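Local coordinates for assembly chaperone of ribosomal protein L4 (Acl4) (Chaetomium thermophilum, PDB 5TQB) that probably acts as a dedicated assembly chaperone that binds newly made ribosomal protein L4 through a scaffold of TPR-like helices, at residues Pro229-Leu234 and Glu252-Glu257. Residues are numbered along the deposited sequence; the frame is centred on the assembly and turned at random.
Sequences PSRVSL and ERLIAE. With EDO (1,2-ethanediol), chain F.
R231 reaches from helix 228-240 to E257 on helix 244-257, and one nitrogen, NH2, faces both carboxylate oxygens. It lies 3.0 Å from E257 OE2 in a weak, bent hydrogen bond and donates more favourably to E257 OE1 at 3.1 Å, the two together forming a salt bridge. NH2 meets OE1 from above the carboxylate plane. E257 lies at the edge of the guanidinium, the two planes 79° apart. Bent at its second and third torsions, the arginine passes L254, whose CD2 lies over one face of the guanidinium, 3.4 Å from R231 NH2. On the same nitrogen, obliquely, sits CG of R253, while R231 NH1 is bound to the carbonyl of P226 and W215 touches both arginines. The two helices are successive and run antiparallel at 151°, their axes 11.0 Å apart, a helical hairpin of the kind that builds TPR-like solenoids. R231 bridges that distance with its long side chain, and just 215 Å² is buried between the two segments. A leucine in place of R231 would probably leave the E257 carboxylate without its charged mate and the P226 carbonyl without this donor. Farther along, V232 leans on L267 of helix 262-281, which also meets L254 through V264. L234 touches W215 and Q189 of helix 185-197, while across the hairpin R253 and E257 also pack against side chains of a chain of another protein.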
ATOM      1  N   PRO B 229       0.245   5.548  -0.124  1.00 55.93           N
ATOM      2  CA  PRO B 229       0.174   7.007   0.011  1.00 57.64           C
ATOM      3  C   PRO B 229      -0.824   7.632  -0.959  1.00 60.04           C
ATOM      4  O   PRO B 229      -1.479   8.617  -0.633  1.00 63.75           O
ATOM      5  CB  PRO B 229       1.603   7.461  -0.324  1.00 55.03           C
ATOM      6  CG  PRO B 229       2.445   6.264  -0.127  1.00 54.45           C
ATOM      7  CD  PRO B 229       1.582   5.125  -0.571  1.00 56.52           C
ATOM      8  N   SER B 230      -0.938   7.043  -2.141  1.00 60.71           N
ATOM      9  CA  SER B 230      -1.869   7.514  -3.151  1.00 60.88           C
ATOM     10  C   SER B 230      -3.321   7.294  -2.706  1.00 60.45           C
ATOM     11  O   SER B 230      -4.212   8.073  -3.057  1.00 59.48           O
ATOM     12  CB  SER B 230      -1.592   6.803  -4.478  1.00 61.13           C
ATOM     13  OG  SER B 230      -2.445   7.270  -5.503  1.00 67.93           O
ATOM     14  N   ARG B 231      -3.556   6.240  -1.929  1.00 59.55           N
ATOM     15  CA  ARG B 231      -4.903   5.936  -1.445  1.00 56.76           C
ATOM     16  C   ARG B 231      -5.274   6.795  -0.241  1.00 52.99           C
ATOM     17  O   ARG B 231      -6.450   6.964   0.064  1.00 52.93           O
ATOM     18  CB  ARG B 231      -5.041   4.452  -1.105  1.00 58.02           C
ATOM     19  CG  ARG B 231      -5.537   3.605  -2.277  1.00 60.38           C
ATOM     20  CD  ARG B 231      -4.819   2.279  -2.359  1.00 60.20           C
ATOM     21  NE  ARG B 231      -5.204   1.387  -1.279  1.00 66.72           N
ATOM     22  CZ  ARG B 231      -4.438   0.418  -0.790  1.00 64.19           C
ATOM     23  NH1 ARG B 231      -3.221   0.201  -1.271  1.00 63.87           N
ATOM     24  NH2 ARG B 231      -4.896  -0.335   0.196  1.00 65.66           N
ATOM     25  N   VAL B 232      -4.273   7.334   0.442  1.00 51.17           N
ATOM     26  CA  VAL B 232      -4.523   8.284   1.511  1.00 54.10           C
ATOM     27  C   VAL B 232      -5.098   9.554   0.890  1.00 56.21           C
ATOM     28  O   VAL B 232      -6.125  10.064   1.338  1.00 57.23           O
ATOM     29  CB  VAL B 232      -3.240   8.607   2.303  1.00 56.35           C
ATOM     30  CG1 VAL B 232      -3.496   9.708   3.336  1.00 58.38           C
ATOM     31  CG2 VAL B 232      -2.716   7.357   2.987  1.00 58.96           C
ATOM     32  N   SER B 233      -4.435  10.045  -0.153  1.00 54.20           N
ATOM     33  CA  SER B 233      -4.897  11.216  -0.886  1.00 56.09           C
ATOM     34  C   SER B 233      -6.317  10.996  -1.382  1.00 55.15           C
ATOM     35  O   SER B 233      -7.151  11.914  -1.361  1.00 49.79           O
ATOM     36  CB  SER B 233      -3.963  11.498  -2.062  1.00 60.06           C
ATOM     37  OG  SER B 233      -4.571  12.334  -3.030  1.00 63.11           O
ATOM     38  N   LEU B 234      -6.593   9.771  -1.816  1.00 52.87           N
ATOM     39  CA  LEU B 234      -7.920   9.420  -2.306  1.00 53.34           C
ATOM     40  C   LEU B 234      -8.981   9.626  -1.226  1.00 57.23           C
ATOM     41  O   LEU B 234     -10.030  10.210  -1.488  1.00 62.81           O
ATOM     42  CB  LEU B 234      -7.941   7.972  -2.792  1.00 50.13           C
ATOM     43  CG  LEU B 234      -9.307   7.432  -3.208  1.00 52.60           C
ATOM     44  CD1 LEU B 234      -9.838   8.193  -4.417  1.00 54.21           C
ATOM     45  CD2 LEU B 234      -9.214   5.951  -3.488  1.00 54.79           C
ATOM     46  N   GLU B 252     -10.755   0.996   5.582  1.00 65.30           N
ATOM     47  CA  GLU B 252     -10.718  -0.297   6.250  1.00 71.46           C
ATOM     48  C   GLU B 252      -9.659  -1.208   5.619  1.00 69.92           C
ATOM     49  O   GLU B 252      -8.936  -1.903   6.332  1.00 70.60           O
ATOM     50  CB  GLU B 252     -12.093  -0.964   6.235  1.00 80.46           C
ATOM     51  CG  GLU B 252     -12.173  -2.158   7.175  1.00 91.85           C
ATOM     52  CD  GLU B 252     -13.593  -2.547   7.544  1.00102.51           C
ATOM     53  OE1 GLU B 252     -14.448  -1.645   7.689  1.00105.55           O
ATOM     54  OE2 GLU B 252     -13.850  -3.762   7.699  1.00106.75           O
ATOM     55  N   ARG B 253      -9.564  -1.190   4.291  1.00 68.91           N
ATOM     56  CA  ARG B 253      -8.510  -1.918   3.583  1.00 68.03           C
ATOM     57  C   ARG B 253      -7.137  -1.397   3.993  1.00 65.06           C
ATOM     58  O   ARG B 253      -6.220  -2.176   4.241  1.00 66.07           O
ATOM     59  CB  ARG B 253      -8.684  -1.773   2.067  1.00 72.66           C
ATOM     60  CG  ARG B 253      -7.535  -2.337   1.204  1.00 75.41           C
ATOM     61  CD  ARG B 253      -7.706  -3.818   0.905  1.00 76.23           C
ATOM     62  NE  ARG B 253      -8.764  -4.056  -0.075  1.00 77.70           N
ATOM     63  CZ  ARG B 253      -8.610  -3.957  -1.393  1.00 78.26           C
ATOM     64  NH1 ARG B 253      -7.436  -3.619  -1.915  1.00 75.79           N
ATOM     65  NH2 ARG B 253      -9.639  -4.194  -2.198  1.00 81.28           N
ATOM     66  N   LEU B 254      -6.994  -0.079   4.053  1.00 58.31           N
ATOM     67  CA  LEU B 254      -5.710   0.515   4.397  1.00 54.66           C
ATOM     68  C   LEU B 254      -5.229   0.068   5.776  1.00 56.80           C
ATOM     69  O   LEU B 254      -4.052  -0.243   5.951  1.00 56.11           O
ATOM     70  CB  LEU B 254      -5.785   2.040   4.316  1.00 51.42           C
ATOM     71  CG  LEU B 254      -5.827   2.623   2.899  1.00 51.11           C
ATOM     72  CD1 LEU B 254      -6.193   4.103   2.927  1.00 49.89           C
ATOM     73  CD2 LEU B 254      -4.493   2.431   2.189  1.00 50.33           C
ATOM     74  N   ILE B 255      -6.140   0.022   6.747  1.00 57.74           N
ATOM     75  CA  ILE B 255      -5.805  -0.397   8.108  1.00 55.15           C
ATOM     76  C   ILE B 255      -5.501  -1.893   8.161  1.00 53.63           C
ATOM     77  O   ILE B 255      -4.754  -2.357   9.024  1.00 54.84           O
ATOM     78  CB  ILE B 255      -6.953  -0.052   9.093  1.00 64.88           C
ATOM     79  CG1 ILE B 255      -7.015   1.457   9.333  1.00 65.14           C
ATOM     80  CG2 ILE B 255      -6.786  -0.753  10.438  1.00 65.98           C
ATOM     81  CD1 ILE B 255      -5.781   2.051  10.016  1.00 65.31           C
ATOM     82  N   ALA B 256      -6.079  -2.645   7.236  1.00 54.16           N
ATOM     83  CA  ALA B 256      -5.772  -4.062   7.131  1.00 57.35           C
ATOM     84  C   ALA B 256      -4.338  -4.290   6.612  1.00 59.42           C
ATOM     85  O   ALA B 256      -3.818  -5.401   6.700  1.00 61.71           O
ATOM     86  CB  ALA B 256      -6.791  -4.753   6.240  1.00 57.57           C
ATOM     87  N   GLU B 257      -3.701  -3.231   6.111  1.00 60.44           N
ATOM     88  CA  GLU B 257      -2.350  -3.305   5.541  1.00 61.88           C
ATOM     89  C   GLU B 257      -1.293  -2.654   6.443  1.00 59.46           C
ATOM     90  O   GLU B 257      -0.127  -3.060   6.443  1.00 57.38           O
ATOM     91  CB  GLU B 257      -2.331  -2.636   4.164  1.00 62.31           C
ATOM     92  CG  GLU B 257      -3.138  -3.378   3.106  1.00 68.71           C
ATOM     93  CD  GLU B 257      -3.204  -2.631   1.783  1.00 77.46           C
ATOM     94  OE1 GLU B 257      -3.846  -3.135   0.834  1.00 79.94           O
ATOM     95  OE2 GLU B 257      -2.619  -1.530   1.686  1.00 81.81           O
TER
HETATM   96  C1  EDO F 402      -8.538  -3.687   9.539  1.00 94.21           C
HETATM   97  O1  EDO F 402      -9.731  -3.953   8.833  1.00 93.67           O
HETATM   98  C2  EDO F 402      -7.942  -4.983  10.044  1.00 95.33           C
HETATM   99  O2  EDO F 402      -6.760  -4.715  10.772  1.00 95.72           O